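Local structure of autoinducer 2-binding protein LsrB (Clostridium saccharobutylicum DSM 13864, 6DSP) at residues A[149-163]-A[183-197]. The protein binds the quorum-sensing signal autoinducer-2, held here in its cyclic tetrahydroxytetrahydrofuran form, as a receptor of the bacterial solute-binding protein 2 family. Residues are numbered along the deposited sequence; the frame is centred on the assembly and turned at random.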
ATOM      1  N   PRO A 149     -20.777  -5.390  16.433  1.00 21.04           N
ATOM      2  CA  PRO A 149     -20.716  -4.690  15.139  1.00 21.26           C
ATOM      3  C   PRO A 149     -21.706  -5.206  14.124  1.00 22.59           C
ATOM      4  O   PRO A 149     -21.974  -4.508  13.136  1.00 21.62           O
ATOM      5  CB  PRO A 149     -19.259  -4.889  14.686  1.00 20.91           C
ATOM      6  CG  PRO A 149     -18.759  -6.063  15.508  1.00 20.61           C
ATOM      7  CD  PRO A 149     -19.456  -5.934  16.825  1.00 21.05           C
ATOM      8  N   GLU A 150     -22.257  -6.408  14.325  1.00 24.24           N
ATOM      9  CA  GLU A 150     -23.243  -6.900  13.376  1.00 26.91           C
ATOM     10  C   GLU A 150     -24.487  -6.030  13.361  1.00 25.84           C
ATOM     11  O   GLU A 150     -25.162  -5.945  12.329  1.00 25.59           O
ATOM     12  CB  GLU A 150     -23.632  -8.348  13.697  1.00 31.90           C
ATOM     13  CG  GLU A 150     -24.531  -8.992  12.654  1.00 37.43           C
ATOM     14  CD  GLU A 150     -23.781  -9.308  11.375  1.00 42.36           C
ATOM     15  OE1 GLU A 150     -22.539  -9.399  11.428  1.00 43.72           O
ATOM     16  OE2 GLU A 150     -24.432  -9.484  10.320  1.00 44.47           O
ATOM     17  N   LYS A 151     -24.804  -5.384  14.491  1.00 25.64           N
ATOM     18  CA  LYS A 151     -26.048  -4.642  14.676  1.00 27.11           C
ATOM     19  C   LYS A 151     -25.849  -3.207  15.141  1.00 24.94           C
ATOM     20  O   LYS A 151     -26.684  -2.347  14.846  1.00 25.00           O
ATOM     21  CB  LYS A 151     -26.936  -5.357  15.702  1.00 31.23           C
ATOM     22  CG  LYS A 151     -27.296  -6.773  15.344  1.00 35.62           C
ATOM     23  CD  LYS A 151     -28.096  -7.389  16.481  1.00 38.83           C
ATOM     24  CE  LYS A 151     -28.429  -8.851  16.208  1.00 41.04           C
ATOM     25  NZ  LYS A 151     -29.192  -9.458  17.335  1.00 42.34           N
ATOM     26  N   ASP A 152     -24.764  -2.920  15.868  1.00 23.16           N
ATOM     27  CA  ASP A 152     -24.599  -1.582  16.424  1.00 22.15           C
ATOM     28  C   ASP A 152     -24.433  -0.540  15.317  1.00 20.79           C
ATOM     29  O   ASP A 152     -23.938  -0.820  14.205  1.00 20.28           O
ATOM     30  CB  ASP A 152     -23.344  -1.494  17.298  1.00 22.85           C
ATOM     31  CG  ASP A 152     -23.450  -2.261  18.609  1.00 24.61           C
ATOM     32  OD1 ASP A 152     -24.577  -2.585  19.068  1.00 25.36           O
ATOM     33  OD2 ASP A 152     -22.356  -2.483  19.190  1.00 25.07           O
ATOM     34  N   ALA A 153     -24.801   0.694  15.651  1.00 20.41           N
ATOM     35  CA  ALA A 153     -24.602   1.822  14.739  1.00 20.08           C
ATOM     36  C   ALA A 153     -23.174   2.342  14.916  1.00 19.44           C
ATOM     37  O   ALA A 153     -22.921   3.434  15.432  1.00 20.92           O
ATOM     38  CB  ALA A 153     -25.643   2.906  14.990  1.00 20.66           C
ATOM     39  N   ILE A 154     -22.224   1.498  14.504  1.00 18.02           N
ATOM     40  CA  ILE A 154     -20.797   1.786  14.668  1.00 17.44           C
ATOM     41  C   ILE A 154     -20.447   3.086  13.954  1.00 17.57           C
ATOM     42  O   ILE A 154     -20.689   3.236  12.753  1.00 18.44           O
ATOM     43  CB  ILE A 154     -19.974   0.611  14.096  1.00 17.40           C
ATOM     44  CG1 ILE A 154     -20.207  -0.718  14.858  1.00 17.75           C
ATOM     45  CG2 ILE A 154     -18.462   0.966  13.954  1.00 17.03           C
ATOM     46  CD1 ILE A 154     -19.885  -0.655  16.343  1.00 18.38           C
ATOM     47  N   LYS A 155     -19.826   4.012  14.682  1.00 16.42           N
ATOM     48  CA  LYS A 155     -19.361   5.273  14.130  1.00 16.40           C
ATOM     49  C   LYS A 155     -17.917   5.100  13.676  1.00 15.43           C
ATOM     50  O   LYS A 155     -17.069   4.618  14.439  1.00 15.26           O
ATOM     51  CB  LYS A 155     -19.433   6.366  15.198  1.00 17.82           C
ATOM     52  CG  LYS A 155     -20.859   6.828  15.488  1.00 20.33           C
ATOM     53  CD  LYS A 155     -20.877   8.007  16.456  1.00 23.49           C
ATOM     54  CE  LYS A 155     -22.274   8.578  16.562  1.00 26.98           C
ATOM     55  NZ  LYS A 155     -22.347   9.791  17.407  1.00 29.59           N
ATOM     56  N   TYR A 156     -17.642   5.446  12.427  1.00 14.39           N
ATOM     57  CA  TYR A 156     -16.301   5.187  11.905  1.00 14.33           C
ATOM     58  C   TYR A 156     -15.914   6.245  10.878  1.00 13.87           C
ATOM     59  O   TYR A 156     -16.736   7.035  10.407  1.00 14.56           O
ATOM     60  CB  TYR A 156     -16.214   3.792  11.266  1.00 14.06           C
ATOM     61  CG  TYR A 156     -16.894   3.748   9.926  1.00 14.47           C
ATOM     62  CD1 TYR A 156     -18.290   3.596   9.814  1.00 15.34           C
ATOM     63  CD2 TYR A 156     -16.159   3.874   8.760  1.00 14.73           C
ATOM     64  CE1 TYR A 156     -18.890   3.594   8.574  1.00 15.84           C
ATOM     65  CE2 TYR A 156     -16.769   3.869   7.525  1.00 15.19           C
ATOM     66  CZ  TYR A 156     -18.108   3.752   7.434  1.00 15.61           C
ATOM     67  OH  TYR A 156     -18.692   3.744   6.197  1.00 16.35           O
ATOM     68  N   CYS A 157     -14.634   6.229  10.517  1.00 13.52           N
ATOM     69  CA  CYS A 157     -14.186   6.965   9.332  1.00 13.41           C
ATOM     70  C   CYS A 157     -12.886   6.356   8.857  1.00 12.70           C
ATOM     71  O   CYS A 157     -12.316   5.470   9.503  1.00 13.37           O
ATOM     72  CB  CYS A 157     -14.003   8.477   9.608  1.00 14.48           C
ATOM     73  SG  CYS A 157     -12.600   8.939  10.630  1.00 15.08           S
ATOM     74  N   TRP A 158     -12.413   6.860   7.712  1.00 12.39           N
ATOM     75  CA  TRP A 158     -11.149   6.461   7.106  1.00 12.20           C
ATOM     76  C   TRP A 158     -10.119   7.580   7.287  1.00 12.15           C
ATOM     77  O   TRP A 158     -10.457   8.772   7.205  1.00 13.62           O
ATOM     78  CB  TRP A 158     -11.322   6.208   5.596  1.00 12.72           C
ATOM     79  CG  TRP A 158     -12.258   5.097   5.252  1.00 13.28           C
ATOM     80  CD1 TRP A 158     -13.624   5.124   5.309  1.00 14.57           C
ATOM     81  CD2 TRP A 158     -11.898   3.816   4.736  1.00 13.32           C
ATOM     82  NE1 TRP A 158     -14.127   3.910   4.886  1.00 14.48           N
ATOM     83  CE2 TRP A 158     -13.090   3.094   4.523  1.00 14.09           C
ATOM     84  CE3 TRP A 158     -10.680   3.208   4.426  1.00 14.15           C
ATOM     85  CZ2 TRP A 158     -13.094   1.779   4.052  1.00 14.54           C
ATOM     86  CZ3 TRP A 158     -10.676   1.918   3.952  1.00 14.71           C
ATOM     87  CH2 TRP A 158     -11.871   1.216   3.750  1.00 15.03           C
ATOM     88  N   HIS A 159      -8.878   7.189   7.575  1.00 11.55           N
ATOM     89  CA  HIS A 159      -7.730   8.106   7.726  1.00 11.83           C
ATOM     90  C   HIS A 159      -6.596   7.514   6.900  1.00 11.31           C
ATOM     91  O   HIS A 159      -6.079   6.440   7.224  1.00 11.87           O
ATOM     92  CB  HIS A 159      -7.337   8.217   9.210  1.00 12.13           C
ATOM     93  CG  HIS A 159      -6.080   9.013   9.455  1.00 12.03           C
ATOM     94  ND1 HIS A 159      -5.494   9.100  10.704  1.00 12.59           N
ATOM     95  CD2 HIS A 159      -5.277   9.716   8.609  1.00 11.98           C
ATOM     96  CE1 HIS A 159      -4.388   9.828  10.620  1.00 12.17           C
ATOM     97  NE2 HIS A 159      -4.233  10.209   9.363  1.00 11.77           N
ATOM     98  N   TYR A 160      -6.234   8.191   5.811  1.00 11.00           N
ATOM     99  CA  TYR A 160      -5.145   7.672   4.975  1.00 10.73           C
ATOM    100  C   TYR A 160      -4.361   8.846   4.391  1.00 11.17           C
ATOM    101  O   TYR A 160      -4.365   9.950   4.943  1.00 11.66           O
ATOM    102  CB  TYR A 160      -5.648   6.595   4.008  1.00 10.81           C
ATOM    103  CG  TYR A 160      -6.770   6.931   3.057  1.00 10.94           C
ATOM    104  CD1 TYR A 160      -8.096   6.920   3.469  1.00 11.38           C
ATOM    105  CD2 TYR A 160      -6.495   7.186   1.714  1.00 11.45           C
ATOM    106  CE1 TYR A 160      -9.125   7.129   2.550  1.00 11.98           C
ATOM    107  CE2 TYR A 160      -7.525   7.422   0.813  1.00 11.84           C
ATOM    108  CZ  TYR A 160      -8.833   7.387   1.246  1.00 12.17           C
ATOM    109  OH  TYR A 160      -9.864   7.571   0.368  1.00 13.76           O
ATOM    110  N   SER A 161      -3.639   8.592   3.297  1.00 10.96           N
ATOM    111  CA  SER A 161      -2.650   9.556   2.816  1.00 11.39           C
ATOM    112  C   SER A 161      -3.266  10.748   2.095  1.00 11.71           C
ATOM    113  O   SER A 161      -3.019  11.893   2.467  1.00 11.88           O
ATOM    114  CB  SER A 161      -1.624   8.855   1.941  1.00 11.43           C
ATOM    115  OG  SER A 161      -2.222   8.280   0.785  1.00 12.02           O
ATOM    116  N   ASN A 162      -3.992  10.509   1.007  1.00 11.37           N
ATOM    117  CA  ASN A 162      -4.465  11.609   0.179  1.00 11.89           C
ATOM    118  C   ASN A 162      -5.599  11.110  -0.714  1.00 11.84           C
ATOM    119  O   ASN A 162      -5.793   9.899  -0.891  1.00 12.04           O
ATOM    120  CB  ASN A 162      -3.308  12.257  -0.625  1.00 12.54           C
ATOM    121  CG  ASN A 162      -2.817  11.360  -1.774  1.00 12.43           C
ATOM    122  OD1 ASN A 162      -3.545  11.121  -2.716  1.00 12.61           O
ATOM    123  ND2 ASN A 162      -1.581  10.839  -1.670  1.00 12.87           N
ATOM    124  N   ALA A 163      -6.324  12.064  -1.315  1.00 12.37           N
ATOM    125  CA  ALA A 163      -7.569  11.806  -2.014  1.00 13.01           C
ATOM    126  C   ALA A 163      -7.360  11.277  -3.432  1.00 13.24           C
ATOM    127  O   ALA A 163      -8.354  10.921  -4.074  1.00 14.19           O
ATOM    128  CB  ALA A 163      -8.388  13.087  -2.098  1.00 14.38           C
ATOM    129  N   TYR A 183     -23.111  -3.825   6.542  1.00 22.07           N
ATOM    130  CA  TYR A 183     -23.302  -3.168   7.834  1.00 21.22           C
ATOM    131  C   TYR A 183     -23.998  -1.837   7.607  1.00 20.60           C
ATOM    132  O   TYR A 183     -23.445  -0.775   7.903  1.00 19.45           O
ATOM    133  CB  TYR A 183     -21.952  -2.973   8.523  1.00 21.51           C
ATOM    134  CG  TYR A 183     -21.189  -4.258   8.644  1.00 21.84           C
ATOM    135  CD1 TYR A 183     -21.686  -5.298   9.408  1.00 22.71           C
ATOM    136  CD2 TYR A 183     -19.985  -4.444   7.983  1.00 21.62           C
ATOM    137  CE1 TYR A 183     -21.010  -6.482   9.510  1.00 23.46           C
ATOM    138  CE2 TYR A 183     -19.293  -5.630   8.089  1.00 22.14           C
ATOM    139  CZ  TYR A 183     -19.823  -6.649   8.850  1.00 23.32           C
ATOM    140  OH  TYR A 183     -19.176  -7.848   8.969  1.00 24.35           O
ATOM    141  N   PRO A 184     -25.228  -1.863   7.092  1.00 21.45           N
ATOM    142  CA  PRO A 184     -25.941  -0.599   6.819  1.00 22.27           C
ATOM    143  C   PRO A 184     -26.157   0.267   8.042  1.00 22.22           C
ATOM    144  O   PRO A 184     -26.375   1.472   7.876  1.00 22.71           O
ATOM    145  CB  PRO A 184     -27.272  -1.054   6.222  1.00 22.79           C
ATOM    146  CG  PRO A 184     -27.467  -2.439   6.807  1.00 22.69           C
ATOM    147  CD  PRO A 184     -26.074  -3.037   6.835  1.00 22.27           C
ATOM    148  N   ASN A 185     -26.086  -0.293   9.258  1.00 21.74           N
ATOM    149  CA  ASN A 185     -26.258   0.510  10.460  1.00 21.95           C
ATOM    150  C   ASN A 185     -25.029   1.341  10.807  1.00 20.43           C
ATOM    151  O   ASN A 185     -25.135   2.286  11.593  1.00 20.25           O
ATOM    152  CB  ASN A 185     -26.626  -0.371  11.668  1.00 24.06           C
ATOM    153  CG  ASN A 185     -27.971  -1.041  11.515  1.00 27.59           C
ATOM    154  OD1 ASN A 185     -28.771  -0.671  10.659  1.00 29.22           O
ATOM    155  ND2 ASN A 185     -28.237  -2.015  12.373  1.00 28.80           N
ATOM    156  N   TRP A 186     -23.865   1.022  10.248  1.00 18.82           N
ATOM    157  CA  TRP A 186     -22.697   1.828  10.561  1.00 17.67           C
ATOM    158  C   TRP A 186     -22.869   3.228   9.991  1.00 18.38           C
ATOM    159  O   TRP A 186     -23.543   3.437   8.970  1.00 19.32           O
ATOM    160  CB  TRP A 186     -21.438   1.189   9.980  1.00 17.25           C
ATOM    161  CG  TRP A 186     -20.995  -0.121  10.606  1.00 17.11           C
ATOM    162  CD1 TRP A 186     -21.740  -0.985  11.371  1.00 16.94           C
ATOM    163  CD2 TRP A 186     -19.698  -0.717  10.489  1.00 16.41           C
ATOM    164  NE1 TRP A 186     -20.984  -2.064  11.739  1.00 16.89           N
ATOM    165  CE2 TRP A 186     -19.721  -1.926  11.212  1.00 16.56           C
ATOM    166  CE3 TRP A 186     -18.504  -0.336   9.847  1.00 15.70           C
ATOM    167  CZ2 TRP A 186     -18.606  -2.770  11.288  1.00 16.62           C
ATOM    168  CZ3 TRP A 186     -17.409  -1.172   9.931  1.00 15.80           C
ATOM    169  CH2 TRP A 186     -17.452  -2.363  10.640  1.00 16.53           C
ATOM    170  N   GLN A 187     -22.204   4.194  10.631  1.00 18.13           N
ATOM    171  CA  GLN A 187     -22.302   5.598  10.261  1.00 19.03           C
ATOM    172  C   GLN A 187     -20.903   6.125  10.015  1.00 16.64           C
ATOM    173  O   GLN A 187     -20.071   6.154  10.927  1.00 16.67           O
ATOM    174  CB  GLN A 187     -22.939   6.403  11.398  1.00 23.15           C
ATOM    175  CG  GLN A 187     -24.368   5.948  11.720  1.00 29.30           C
ATOM    176  CD  GLN A 187     -24.972   6.712  12.882  1.00 35.05           C
ATOM    177  OE1 GLN A 187     -24.394   7.690  13.357  1.00 37.11           O
ATOM    178  NE2 GLN A 187     -26.145   6.282  13.330  1.00 36.99           N
ATOM    179  N   ASN A 188     -20.657   6.580   8.796  1.00 16.14           N
ATOM    180  CA  ASN A 188     -19.380   7.215   8.500  1.00 16.11           C
ATOM    181  C   ASN A 188     -19.483   8.655   8.988  1.00 16.05           C
ATOM    182  O   ASN A 188     -20.238   9.461   8.426  1.00 17.54           O
ATOM    183  CB  ASN A 188     -19.082   7.141   7.004  1.00 16.09           C
ATOM    184  CG  ASN A 188     -17.705   7.681   6.670  1.00 16.20           C
ATOM    185  OD1 ASN A 188     -17.193   8.561   7.357  1.00 16.41           O
ATOM    186  ND2 ASN A 188     -17.092   7.153   5.620  1.00 17.56           N
ATOM    187  N   VAL A 189     -18.763   8.975  10.068  1.00 15.50           N
ATOM    188  CA  VAL A 189     -18.879  10.297  10.681  1.00 16.39           C
ATOM    189  C   VAL A 189     -18.059  11.364   9.969  1.00 17.02           C
ATOM    190  O   VAL A 189     -18.118  12.542  10.359  1.00 18.44           O
ATOM    191  CB  VAL A 189     -18.589  10.265  12.198  1.00 17.48           C
ATOM    192  CG1 VAL A 189     -19.564   9.356  12.890  1.00 18.88           C
ATOM    193  CG2 VAL A 189     -17.157   9.793  12.505  1.00 17.35           C
ATOM    194  N   ALA A 190     -17.268  11.003   8.955  1.00 15.81           N
ATOM    195  CA  ALA A 190     -16.438  11.975   8.228  1.00 15.50           C
ATOM    196  C   ALA A 190     -16.242  11.451   6.813  1.00 15.99           C
ATOM    197  O   ALA A 190     -15.160  10.976   6.446  1.00 15.80           O
ATOM    198  CB  ALA A 190     -15.105  12.190   8.948  1.00 15.76           C
ATOM    199  N   PRO A 191     -17.283  11.523   5.983  1.00 17.11           N
ATOM    200  CA  PRO A 191     -17.204  10.901   4.646  1.00 18.33           C
ATOM    201  C   PRO A 191     -16.163  11.508   3.716  1.00 17.31           C
ATOM    202  O   PRO A 191     -15.777  10.840   2.753  1.00 18.08           O
ATOM    203  CB  PRO A 191     -18.623  11.030   4.084  1.00 20.27           C
ATOM    204  CG  PRO A 191     -19.352  11.952   4.976  1.00 20.49           C
ATOM    205  CD  PRO A 191     -18.613  12.084   6.280  1.00 18.25           C
ATOM    206  N   ASP A 192     -15.677  12.724   3.974  1.00 15.97           N
ATOM    207  CA  ASP A 192     -14.590  13.271   3.152  1.00 15.05           C
ATOM    208  C   ASP A 192     -13.286  12.503   3.355  1.00 14.07           C
ATOM    209  O   ASP A 192     -12.384  12.605   2.514  1.00 15.00           O
ATOM    210  CB  ASP A 192     -14.295  14.715   3.564  1.00 16.15           C
ATOM    211  CG  ASP A 192     -15.291  15.723   3.024  1.00 17.79           C
ATOM    212  OD1 ASP A 192     -16.165  15.367   2.207  1.00 19.60           O
ATOM    213  OD2 ASP A 192     -15.159  16.905   3.420  1.00 17.78           O
ATOM    214  N   ASN A 193     -13.177  11.726   4.428  1.00 13.49           N
ATOM    215  CA  ASN A 193     -11.962  11.067   4.884  1.00 12.73           C
ATOM    216  C   ASN A 193     -10.998  12.081   5.479  1.00 13.10           C
ATOM    217  O   ASN A 193     -11.049  13.272   5.160  1.00 13.40           O
ATOM    218  CB  ASN A 193     -11.216  10.293   3.803  1.00 13.59           C
ATOM    219  CG  ASN A 193     -12.109   9.378   3.010  1.00 14.23           C
ATOM    220  OD1 ASN A 193     -12.882   8.591   3.568  1.00 15.51           O
ATOM    221  ND2 ASN A 193     -11.967   9.427   1.691  1.00 15.34           N
ATOM    222  N   TYR A 194     -10.132  11.602   6.346  1.00 12.74           N
ATOM    223  CA  TYR A 194      -9.030  12.402   6.855  1.00 11.89           C
ATOM    224  C   TYR A 194      -7.736  11.999   6.161  1.00 12.11           C
ATOM    225  O   TYR A 194      -7.458  10.812   5.975  1.00 12.60           O
ATOM    226  CB  TYR A 194      -8.901  12.229   8.366  1.00 12.21           C
ATOM    227  CG  TYR A 194      -9.923  13.008   9.162  1.00 12.76           C
ATOM    228  CD1 TYR A 194     -11.161  12.441   9.518  1.00 13.09           C
ATOM    229  CD2 TYR A 194      -9.644  14.299   9.587  1.00 13.64           C
ATOM    230  CE1 TYR A 194     -12.072  13.142  10.279  1.00 13.49           C
ATOM    231  CE2 TYR A 194     -10.556  15.014  10.359  1.00 13.95           C
ATOM    232  CZ  TYR A 194     -11.766  14.430  10.689  1.00 13.94           C
ATOM    233  OH  TYR A 194     -12.668  15.124  11.446  1.00 15.59           O
ATOM    234  N   TYR A 195      -6.924  13.002   5.839  1.00 11.83           N
ATOM    235  CA  TYR A 195      -5.694  12.794   5.078  1.00 12.10           C
ATOM    236  C   TYR A 195      -4.501  13.377   5.824  1.00 12.00           C
ATOM    237  O   TYR A 195      -4.545  14.522   6.291  1.00 13.27           O
ATOM    238  CB  TYR A 195      -5.781  13.463   3.695  1.00 11.76           C
ATOM    239  CG  TYR A 195      -6.897  12.887   2.861  1.00 12.09           C
ATOM    240  CD1 TYR A 195      -6.914  11.518   2.533  1.00 12.52           C
ATOM    241  CD2 TYR A 195      -7.906  13.714   2.348  1.00 12.71           C
ATOM    242  CE1 TYR A 195      -7.966  10.977   1.757  1.00 13.16           C
ATOM    243  CE2 TYR A 195      -8.949  13.190   1.585  1.00 13.54           C
ATOM    244  CZ  TYR A 195      -8.969  11.832   1.281  1.00 13.51           C
ATOM    245  OH  TYR A 195      -9.982  11.312   0.507  1.00 15.12           O
ATOM    246  N   SER A 196      -3.417  12.593   5.913  1.00 11.60           N
ATOM    247  CA  SER A 196      -2.200  13.054   6.590  1.00 11.76           C
ATOM    248  C   SER A 196      -0.958  13.027   5.707  1.00 11.49           C
ATOM    249  O   SER A 196       0.144  13.335   6.199  1.00 12.52           O
ATOM    250  CB  SER A 196      -1.970  12.356   7.933  1.00 12.33           C
ATOM    251  OG  SER A 196      -2.077  10.949   7.806  1.00 12.31           O
ATOM    252  N   ASN A 197      -1.107  12.751   4.424  1.00 11.37           N
ATOM    253  CA  ASN A 197      -0.081  13.074   3.439  1.00 11.94           C
ATOM    254  C   ASN A 197       1.219  12.320   3.634  1.00 11.80           C
ATOM    255  O   ASN A 197       2.273  12.757   3.141  1.00 12.68           O
ATOM    256  CB  ASN A 197       0.136  14.589   3.346  1.00 13.15           C
ATOM    257  CG  ASN A 197      -1.169  15.301   3.138  1.00 14.94           C
ATOM    258  OD1 ASN A 197      -1.814  15.085   2.141  1.00 16.55           O
ATOM    259  ND2 ASN A 197      -1.566  16.120   4.085  1.00 15.50           N
TER
HETATM  260  O   HOH W   1     -14.217   8.369   5.978  1.00 13.82           O
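Trp-186 and Tyr-156 meet where two neighbouring parallel strands, 155-160 and the interrupted edge strand 187-195, are joined through helix 166-182 as a beta-alpha-beta unit of the periplasmic binding protein fold. The indole turns its edge to the Tyr-156 face, with planes at 61°. Its own five-membered ring carries Ile-154 CB, 3.6 Å from the centroid and almost on the normal, while its NE1 donates nearly straight to a lone pair of Pro-149 O at 3.0 Å, fixing the ring's rotation. With CG between backbone N and carbonyl (chi1 75°), the Tyr-156 ring lies across Asn-188, whose CA sits over one face; its OH bonds to Glu-176 of the connecting helix. The ladder is interrupted by the type I turn Ala-190 to Asn-193, where water 1 bridges the gap, accepting from Trp-158 N at 2.9 Å and Asn-188 ND2 at 3.1 Å. Farther along, Tyr-195 directs its edge onto the Tyr-160 face almost perpendicularly (88°), centroids 5.2 Å apart, and Asn-193 ND2 donates to Tyr-195 OH at 3.0 Å. On the other sheet face, towards helix 200-213, His-159 NE2 and Ser-196 OG are hydrogen-bonded at 2.8 Å, the hydroxyl lying at the imidazole edge.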